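Local coordinates for protein inositol-1-monophosphatase (Nostoc sp., PDB 5ZHH) that probably hydrolyses inositol monophosphates to free inositol and phosphate, at residues T2-Q5 with T6-D9; L55-I58 with R59-F62; S72-L75 with G76-N80. All coordinates share one frame; numbering follows the deposited sequence.

From the N terminus, contact 1 comes first, spanning the opening turns of helix 3-25. Contact 2 follows in the last turns of helix 44-61, and contact 3 leads from edge strand 73-75 into the loop before strand 82-90. Each lies within one unbroken piece of chain, so none closes a long loop, and they run in series without nesting or crossing. Contacts 1 and 2 meet where the ring of Phe7 packs on that of Phe62, joining the two helices, and both reach the second subunit. Contact 2 also touches contact 3, where Arg59 lies on Leu75 and Leu55 on Ser72, tying helix 44-61 to the sheet edge.

Contact 1: T2-Q5 with T6-D9; sequences TNLQ and TFLD
Thr2-Gln5 and Thr6-Asp9 run without a break from Thr2, just ahead of helix 3-25, into its first turns, joined by the i to i+4 ladder of an alpha helix. Thr6 N binds Thr2 O, and the next rung, Phe7 N to Asn3 O, is weak at 3.5 Å. The ladder then tightens: Leu8 N reaches Leu4 O and Asp9 N reaches Gln5 O, each at 2.8 Å. Among the side chains, Gln5 and Asp9 form the polar link. CG of Gln5 is anti to the backbone N and the chain bends at chi2 (72°), which swings the amide along the helix until NE2 donates to Asp9 OD1 over 3.1 Å. The bond is nearly straight and lies in the amide plane, yet it meets the carboxylate from above its plane. Asp9 has a stronger mate in Arg60 of the second subunit, which, with His61 of that subunit, holds OD2. On the inner side, Leu4 brings CD2 to the edge of the Phe7 ring, 3.7 Å from Phe7 CD2. Asn3 O stands over one face of the same ring, displaced toward its rim, while Asn3 OD1 comes within 3.8 Å of Phe7 CZ. Leu4, Phe7 and Leu8 all pack on Val116 of strand 113-121, and Phe7 further meets Phe62 edge-to-face. An alanine replacing Asp9 would probably free the Gln5 amide to turn and take from Arg60 NH1 of the second subunit its carboxylate across the interface. The apolar side of this turn thus seats the helix on the sheet, while the buried carboxylate of Asp9, shared between the Gln5 amide and Arg60 and His61 of the second subunit, is probably stabilised in its charged form and ties the helix to that subunit.

Contact 2: L55-I58 with R59-F62; sequences LEII and RRHF
Leu55-Ile58 and Arg59-Phe62 form the final turns of helix 44-61, where successive i to i+4 bonds run from Arg60 N to Glu56 O, His61 N to Ile57 O and Phe62 N to Ile58 O, after which Phe62 leaves helical geometry. One turn apart on the outer face, Glu56 and Arg60 make a classic i to i+4 helical salt bridge. It is a two-pronged, side-on grip: NE of Arg60 donates to OE2 of Glu56 at 2.8 Å, and NH2 of Arg60 to OE1 of Glu56 at 2.9 Å. Both bonds are close to straight, with the acceptors near the guanidinium plane; OE1 uses its syn lone pair, and OE2 is met on its syn side. The two planes differ by only 24°, and pairing at two points probably limits rotation of either group. Arg60 runs out almost straight and bends at chi3 (36°), turning its NE and NH2 edge back toward Glu56. This leaves NH1 to reach the second subunit, where Asp9 and Thr6 receive it; the carboxylate of Glu56 thus probably helps hold the guanidinium in position for that interface. Ile57 packs inward on Ile10 of helix 3-25, and its CG1 approaches the guanidinium obliquely, 3.7 Å from Arg60 NH2. Ile57 and His61 run alongside each other in the same direction, with Ile57 CG2 3.9 Å from His61 CD2, while His61 NE2 turns to Asp9 of the second subunit. Phe62 packs against Ile10 and Phe7 of helix 3-25 and stacks on the ring of His65, and CB of the preceding His61 sits over the centre of one face of the Phe62 ring. At its edge, in its plane, the His61 ring meets Ile57 O, 3.2 Å from His61 CD2.

Contact 3: S72-L75 with G76-N80; sequences SGKL and GNQDN
Edge strand 73-75 of the mixed eight-stranded sheet runs into a surface loop that folds into a type I beta turn, Asn77 to Asn80, and Gln78 reaches back from that turn to Lys74 and Leu75 at the strand end. The strand pairs antiparallel with strand 66-69, through backbone bonds of Leu75 with Ile67, and the turn is closed by Asn80 N on Asn77 O at 3.2 Å. Across the contact, the meeting is one of van der Waals packing. The Gln78 amide is laid against the foot of Lys74, with NE2 and CD of Gln78 both 3.5 Å from Lys74 CB. The two side chains cross at about a right angle, with Gln78 CG 3.8 Å from Lys74 CD. Lys74 stays extended beyond CG, carrying its ammonium away, whereas Gln78 bends at chi2 (-65°) and brings its amide back over the strand. What holds that amide is polar: NE2 donates to Gly76 O at 3.0 Å along a nearly straight path in its own amide plane, arriving above the plane of the carbonyl, and a second bond goes to Ile67 O of the neighbouring strand. Two acceptors therefore fix the rotation of the amide: one bond closes the loop on itself and the other ties it to strand 66-69. Farther along, Asn77 O takes the hydroxyl of Ser66, and Asn80 OD1 accepts from Tyr82 N, leading the chain into strand 82-90. Gly76, at the hinge between strand and turn, has positive phi (76°), and the site of a CB there would lie too close to Leu75 O. Beside the hinge, CD1 of Leu75 lies 3.5 Å from Gly76 N.

Contact 1: T2-Q5 with T6-D9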
loop_
_atom_site.group_PDB
_atom_site.type_symbol
_atom_site.label_atom_id
_atom_site.label_comp_id
_atom_site.label_asym_id
_atom_site.label_seq_id
_atom_site.Cartn_x
_atom_site.Cartn_y
_atom_site.Cartn_z
ATOM N N THR A 2 -27.347 9.228 10.065
ATOM C CA THR A 2 -28.094 8.055 10.500
ATOM C C THR A 2 -28.954 7.511 9.358
ATOM O O THR A 2 -28.697 6.410 8.855
ATOM C CB THR A 2 -28.953 8.326 11.743
ATOM O OG1 THR A 2 -28.088 8.549 12.868
ATOM C CG2 THR A 2 -29.886 7.140 12.015
ATOM N N ASN A 3 -30.010 8.231 8.980
ATOM C CA ASN A 3 -30.771 7.795 7.814
ATOM C C ASN A 3 -29.865 7.769 6.590
ATOM O O ASN A 3 -29.724 6.736 5.926
ATOM C CB ASN A 3 -31.958 8.738 7.597
ATOM C CG ASN A 3 -33.079 8.116 6.778
ATOM O OD1 ASN A 3 -32.872 7.117 6.084
ATOM N ND2 ASN A 3 -34.261 8.720 6.832
ATOM N N LEU A 4 -29.160 8.876 6.341
ATOM C CA LEU A 4 -28.209 8.938 5.237
ATOM C C LEU A 4 -26.977 8.090 5.521
ATOM O O LEU A 4 -26.343 7.581 4.589
ATOM C CB LEU A 4 -27.824 10.388 4.949
ATOM C CG LEU A 4 -29.000 11.189 4.386
ATOM C CD1 LEU A 4 -28.611 12.640 4.125
ATOM C CD2 LEU A 4 -29.536 10.526 3.128
ATOM N N GLN A 5 -26.605 7.966 6.798
ATOM C CA GLN A 5 -25.456 7.145 7.166
ATOM C C GLN A 5 -25.677 5.685 6.787
ATOM O O GLN A 5 -24.746 5.002 6.349
ATOM C CB GLN A 5 -25.184 7.275 8.664
ATOM C CG GLN A 5 -23.938 6.552 9.134
ATOM C CD GLN A 5 -22.672 7.254 8.686
ATOM O OE1 GLN A 5 -22.457 8.424 9.005
ATOM N NE2 GLN A 5 -21.823 6.543 7.950
ATOM N N THR A 6 -26.906 5.192 6.945
ATOM C CA THR A 6 -27.214 3.828 6.524
ATOM C C THR A 6 -27.027 3.666 5.019
ATOM O O THR A 6 -26.440 2.676 4.562
ATOM C CB THR A 6 -28.644 3.474 6.937
ATOM O OG1 THR A 6 -28.720 3.422 8.363
ATOM C CG2 THR A 6 -29.067 2.123 6.364
ATOM N N PHE A 7 -27.500 4.643 4.234
ATOM C CA PHE A 7 -27.280 4.606 2.793
ATOM C C PHE A 7 -25.798 4.645 2.467
ATOM O O PHE A 7 -25.322 3.898 1.604
ATOM C CB PHE A 7 -27.983 5.788 2.120
ATOM C CG PHE A 7 -29.468 5.783 2.285
ATOM C CD1 PHE A 7 -30.161 4.593 2.358
ATOM C CD2 PHE A 7 -30.170 6.972 2.369
ATOM C CE1 PHE A 7 -31.540 4.586 2.510
ATOM C CE2 PHE A 7 -31.548 6.973 2.517
ATOM C CZ PHE A 7 -32.233 5.779 2.591
ATOM N N LEU A 8 -25.053 5.505 3.164
ATOM C CA LEU A 8 -23.627 5.660 2.905
ATOM C C LEU A 8 -22.849 4.397 3.260
ATOM O O LEU A 8 -21.892 4.032 2.561
ATOM C CB LEU A 8 -23.102 6.868 3.685
ATOM C CG LEU A 8 -21.606 7.147 3.585
ATOM C CD1 LEU A 8 -21.237 7.442 2.138
ATOM C CD2 LEU A 8 -21.204 8.295 4.500
ATOM N N ASP A 9 -23.228 3.730 4.355
ATOM C CA ASP A 9 -22.574 2.480 4.732
ATOM C C ASP A 9 -22.690 1.446 3.621
ATOM O O ASP A 9 -21.724 0.745 3.307
ATOM C CB ASP A 9 -23.181 1.920 6.024
ATOM C CG ASP A 9 -22.824 2.731 7.252
ATOM O OD1 ASP A 9 -21.883 3.551 7.192
ATOM O OD2 ASP A 9 -23.492 2.534 8.290
#

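Contact 2: L55-I58 with R59-F62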
loop_
_atom_site.group_PDB
_atom_site.type_symbol
_atom_site.label_atom_id
_atom_site.label_comp_id
_atom_site.label_asym_id
_atom_site.label_seq_id
_atom_site.Cartn_x
_atom_site.Cartn_y
_atom_site.Cartn_z
ATOM N N LEU A 55 -25.271 -3.925 -8.140
ATOM C CA LEU A 55 -26.723 -4.070 -8.158
ATOM C C LEU A 55 -27.187 -5.057 -7.098
ATOM O O LEU A 55 -28.147 -4.795 -6.371
ATOM C CB LEU A 55 -27.190 -4.512 -9.545
ATOM C CG LEU A 55 -27.054 -3.460 -10.647
ATOM C CD1 LEU A 55 -27.601 -3.977 -11.967
ATOM C CD2 LEU A 55 -27.769 -2.200 -10.225
ATOM N N GLU A 56 -26.496 -6.190 -6.976
ATOM C CA GLU A 56 -26.920 -7.193 -6.007
ATOM C C GLU A 56 -26.933 -6.620 -4.595
ATOM O O GLU A 56 -27.885 -6.839 -3.839
ATOM C CB GLU A 56 -26.008 -8.417 -6.087
ATOM C CG GLU A 56 -26.535 -9.634 -5.330
ATOM C CD GLU A 56 -26.248 -9.571 -3.845
ATOM O OE1 GLU A 56 -25.241 -8.932 -3.465
ATOM O OE2 GLU A 56 -27.030 -10.158 -3.058
ATOM N N ILE A 57 -25.900 -5.853 -4.235
ATOM C CA ILE A 57 -25.817 -5.299 -2.887
ATOM C C ILE A 57 -26.909 -4.260 -2.666
ATOM O O ILE A 57 -27.638 -4.307 -1.667
ATOM C CB ILE A 57 -24.413 -4.718 -2.630
ATOM C CG1 ILE A 57 -23.373 -5.843 -2.608
ATOM C CG2 ILE A 57 -24.390 -3.898 -1.342
ATOM C CD1 ILE A 57 -21.931 -5.361 -2.592
ATOM N N ILE A 58 -27.066 -3.326 -3.607
ATOM C CA ILE A 58 -28.019 -2.242 -3.406
ATOM C C ILE A 58 -29.442 -2.776 -3.346
ATOM O O ILE A 58 -30.240 -2.353 -2.501
ATOM C CB ILE A 58 -27.874 -1.183 -4.512
ATOM C CG1 ILE A 58 -26.489 -0.536 -4.455
ATOM C CG2 ILE A 58 -28.991 -0.144 -4.396
ATOM C CD1 ILE A 58 -26.287 0.344 -3.253
ATOM N N ARG A 59 -29.793 -3.708 -4.238
ATOM C CA ARG A 59 -31.170 -4.194 -4.256
ATOM C C ARG A 59 -31.465 -5.099 -3.066
ATOM O O ARG A 59 -32.614 -5.171 -2.624
ATOM C CB ARG A 59 -31.485 -4.919 -5.571
ATOM C CG ARG A 59 -30.865 -4.287 -6.821
ATOM C CD ARG A 59 -31.658 -4.491 -8.075
ATOM N NE ARG A 59 -32.324 -5.792 -8.105
ATOM C CZ ARG A 59 -32.841 -6.346 -9.198
ATOM N NH1 ARG A 59 -32.740 -5.750 -10.364
ATOM N NH2 ARG A 59 -33.448 -7.521 -9.131
ATOM N N ARG A 60 -30.451 -5.786 -2.526
ATOM C CA ARG A 60 -30.687 -6.631 -1.355
ATOM C C ARG A 60 -30.931 -5.794 -0.103
ATOM O O ARG A 60 -31.775 -6.147 0.730
ATOM C CB ARG A 60 -29.510 -7.589 -1.141
ATOM C CG ARG A 60 -29.578 -8.380 0.167
ATOM C CD ARG A 60 -28.596 -9.543 0.188
ATOM N NE ARG A 60 -27.342 -9.228 -0.487
ATOM C CZ ARG A 60 -26.339 -8.571 0.079
ATOM N NH1 ARG A 60 -26.446 -8.158 1.335
ATOM N NH2 ARG A 60 -25.232 -8.325 -0.611
ATOM N N HIS A 61 -30.198 -4.692 0.054
ATOM C CA HIS A 61 -30.398 -3.843 1.222
ATOM C C HIS A 61 -31.579 -2.897 1.046
ATOM O O HIS A 61 -32.294 -2.624 2.019
ATOM C CB HIS A 61 -29.128 -3.050 1.525
ATOM C CG HIS A 61 -28.013 -3.882 2.080
ATOM N ND1 HIS A 61 -27.870 -4.124 3.429
ATOM C CD2 HIS A 61 -26.986 -4.523 1.472
ATOM C CE1 HIS A 61 -26.805 -4.881 3.629
ATOM N NE2 HIS A 61 -26.252 -5.140 2.458
ATOM N N PHE A 62 -31.813 -2.406 -0.172
ATOM C CA PHE A 62 -32.860 -1.419 -0.444
ATOM C C PHE A 62 -33.728 -1.903 -1.603
ATOM O O PHE A 62 -33.718 -1.323 -2.696
ATOM C CB PHE A 62 -32.242 -0.053 -0.750
ATOM C CG PHE A 62 -31.205 0.389 0.259
ATOM C CD1 PHE A 62 -31.559 0.640 1.576
ATOM C CD2 PHE A 62 -29.881 0.557 -0.115
ATOM C CE1 PHE A 62 -30.609 1.047 2.502
ATOM C CE2 PHE A 62 -28.929 0.966 0.805
ATOM C CZ PHE A 62 -29.292 1.208 2.112
#

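Contact 3: S72-L75 with G76-N80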
loop_
_atom_site.group_PDB
_atom_site.type_symbol
_atom_site.label_atom_id
_atom_site.label_comp_id
_atom_site.label_asym_id
_atom_site.label_seq_id
_atom_site.Cartn_x
_atom_site.Cartn_y
_atom_site.Cartn_z
ATOM N N SER A 72 -27.456 -1.549 -17.437
ATOM C CA SER A 72 -28.702 -2.143 -16.970
ATOM C C SER A 72 -29.906 -1.244 -17.206
ATOM O O SER A 72 -31.041 -1.719 -17.106
ATOM C CB SER A 72 -28.592 -2.494 -15.484
ATOM O OG SER A 72 -28.223 -1.362 -14.717
ATOM N N GLY A 73 -29.688 0.029 -17.519
ATOM C CA GLY A 73 -30.779 0.920 -17.855
ATOM C C GLY A 73 -31.524 1.462 -16.654
ATOM O O GLY A 73 -30.926 1.782 -15.621
ATOM N N LYS A 74 -32.842 1.566 -16.786
ATOM C CA LYS A 74 -33.697 2.133 -15.754
ATOM C C LYS A 74 -34.435 1.011 -15.042
ATOM O O LYS A 74 -35.216 0.284 -15.662
ATOM C CB LYS A 74 -34.689 3.125 -16.354
ATOM C CG LYS A 74 -34.022 4.230 -17.129
ATOM C CD LYS A 74 -35.043 5.086 -17.844
ATOM C CE LYS A 74 -34.361 6.227 -18.575
ATOM N NZ LYS A 74 -35.342 7.125 -19.240
ATOM N N LEU A 75 -34.198 0.888 -13.745
ATOM C CA LEU A 75 -34.778 -0.158 -12.917
ATOM C C LEU A 75 -35.723 0.466 -11.902
ATOM O O LEU A 75 -35.296 1.260 -11.055
ATOM C CB LEU A 75 -33.681 -0.925 -12.196
ATOM C CG LEU A 75 -34.135 -1.905 -11.113
ATOM C CD1 LEU A 75 -35.205 -2.898 -11.616
ATOM C CD2 LEU A 75 -32.899 -2.594 -10.641
ATOM N N GLY A 76 -36.991 0.076 -11.961
ATOM C CA GLY A 76 -38.008 0.699 -11.146
ATOM C C GLY A 76 -38.381 2.056 -11.703
ATOM O O GLY A 76 -37.740 2.596 -12.607
ATOM N N ASN A 77 -39.457 2.613 -11.154
ATOM C CA ASN A 77 -39.927 3.912 -11.613
ATOM C C ASN A 77 -38.863 4.970 -11.346
ATOM O O ASN A 77 -38.299 5.046 -10.249
ATOM C CB ASN A 77 -41.250 4.279 -10.932
ATOM C CG ASN A 77 -41.109 4.478 -9.433
ATOM O OD1 ASN A 77 -40.414 3.718 -8.755
ATOM N ND2 ASN A 77 -41.776 5.504 -8.906
ATOM N N GLN A 78 -38.567 5.769 -12.369
ATOM C CA GLN A 78 -37.475 6.724 -12.269
ATOM C C GLN A 78 -37.861 8.000 -11.532
ATOM O O GLN A 78 -36.984 8.831 -11.279
ATOM C CB GLN A 78 -36.946 7.052 -13.666
ATOM C CG GLN A 78 -36.339 5.845 -14.372
ATOM C CD GLN A 78 -35.099 5.318 -13.670
ATOM O OE1 GLN A 78 -34.052 5.962 -13.677
ATOM N NE2 GLN A 78 -35.213 4.142 -13.060
ATOM N N ASP A 79 -39.135 8.172 -11.179
ATOM C CA ASP A 79 -39.565 9.261 -10.313
ATOM C C ASP A 79 -39.621 8.847 -8.846
ATOM O O ASP A 79 -40.134 9.608 -8.018
ATOM C CB ASP A 79 -40.932 9.794 -10.760
ATOM C CG ASP A 79 -41.959 8.691 -10.960
ATOM O OD1 ASP A 79 -41.686 7.535 -10.566
ATOM O OD2 ASP A 79 -43.049 8.986 -11.508
ATOM N N ASN A 80 -39.115 7.655 -8.522
ATOM C CA ASN A 80 -39.034 7.180 -7.146
ATOM C C ASN A 80 -38.318 8.199 -6.272
ATOM O O ASN A 80 -37.425 8.921 -6.724
ATOM C CB ASN A 80 -38.291 5.837 -7.115
ATOM C CG ASN A 80 -38.368 5.127 -5.761
ATOM O OD1 ASN A 80 -38.256 5.739 -4.695
ATOM N ND2 ASN A 80 -38.536 3.813 -5.811
#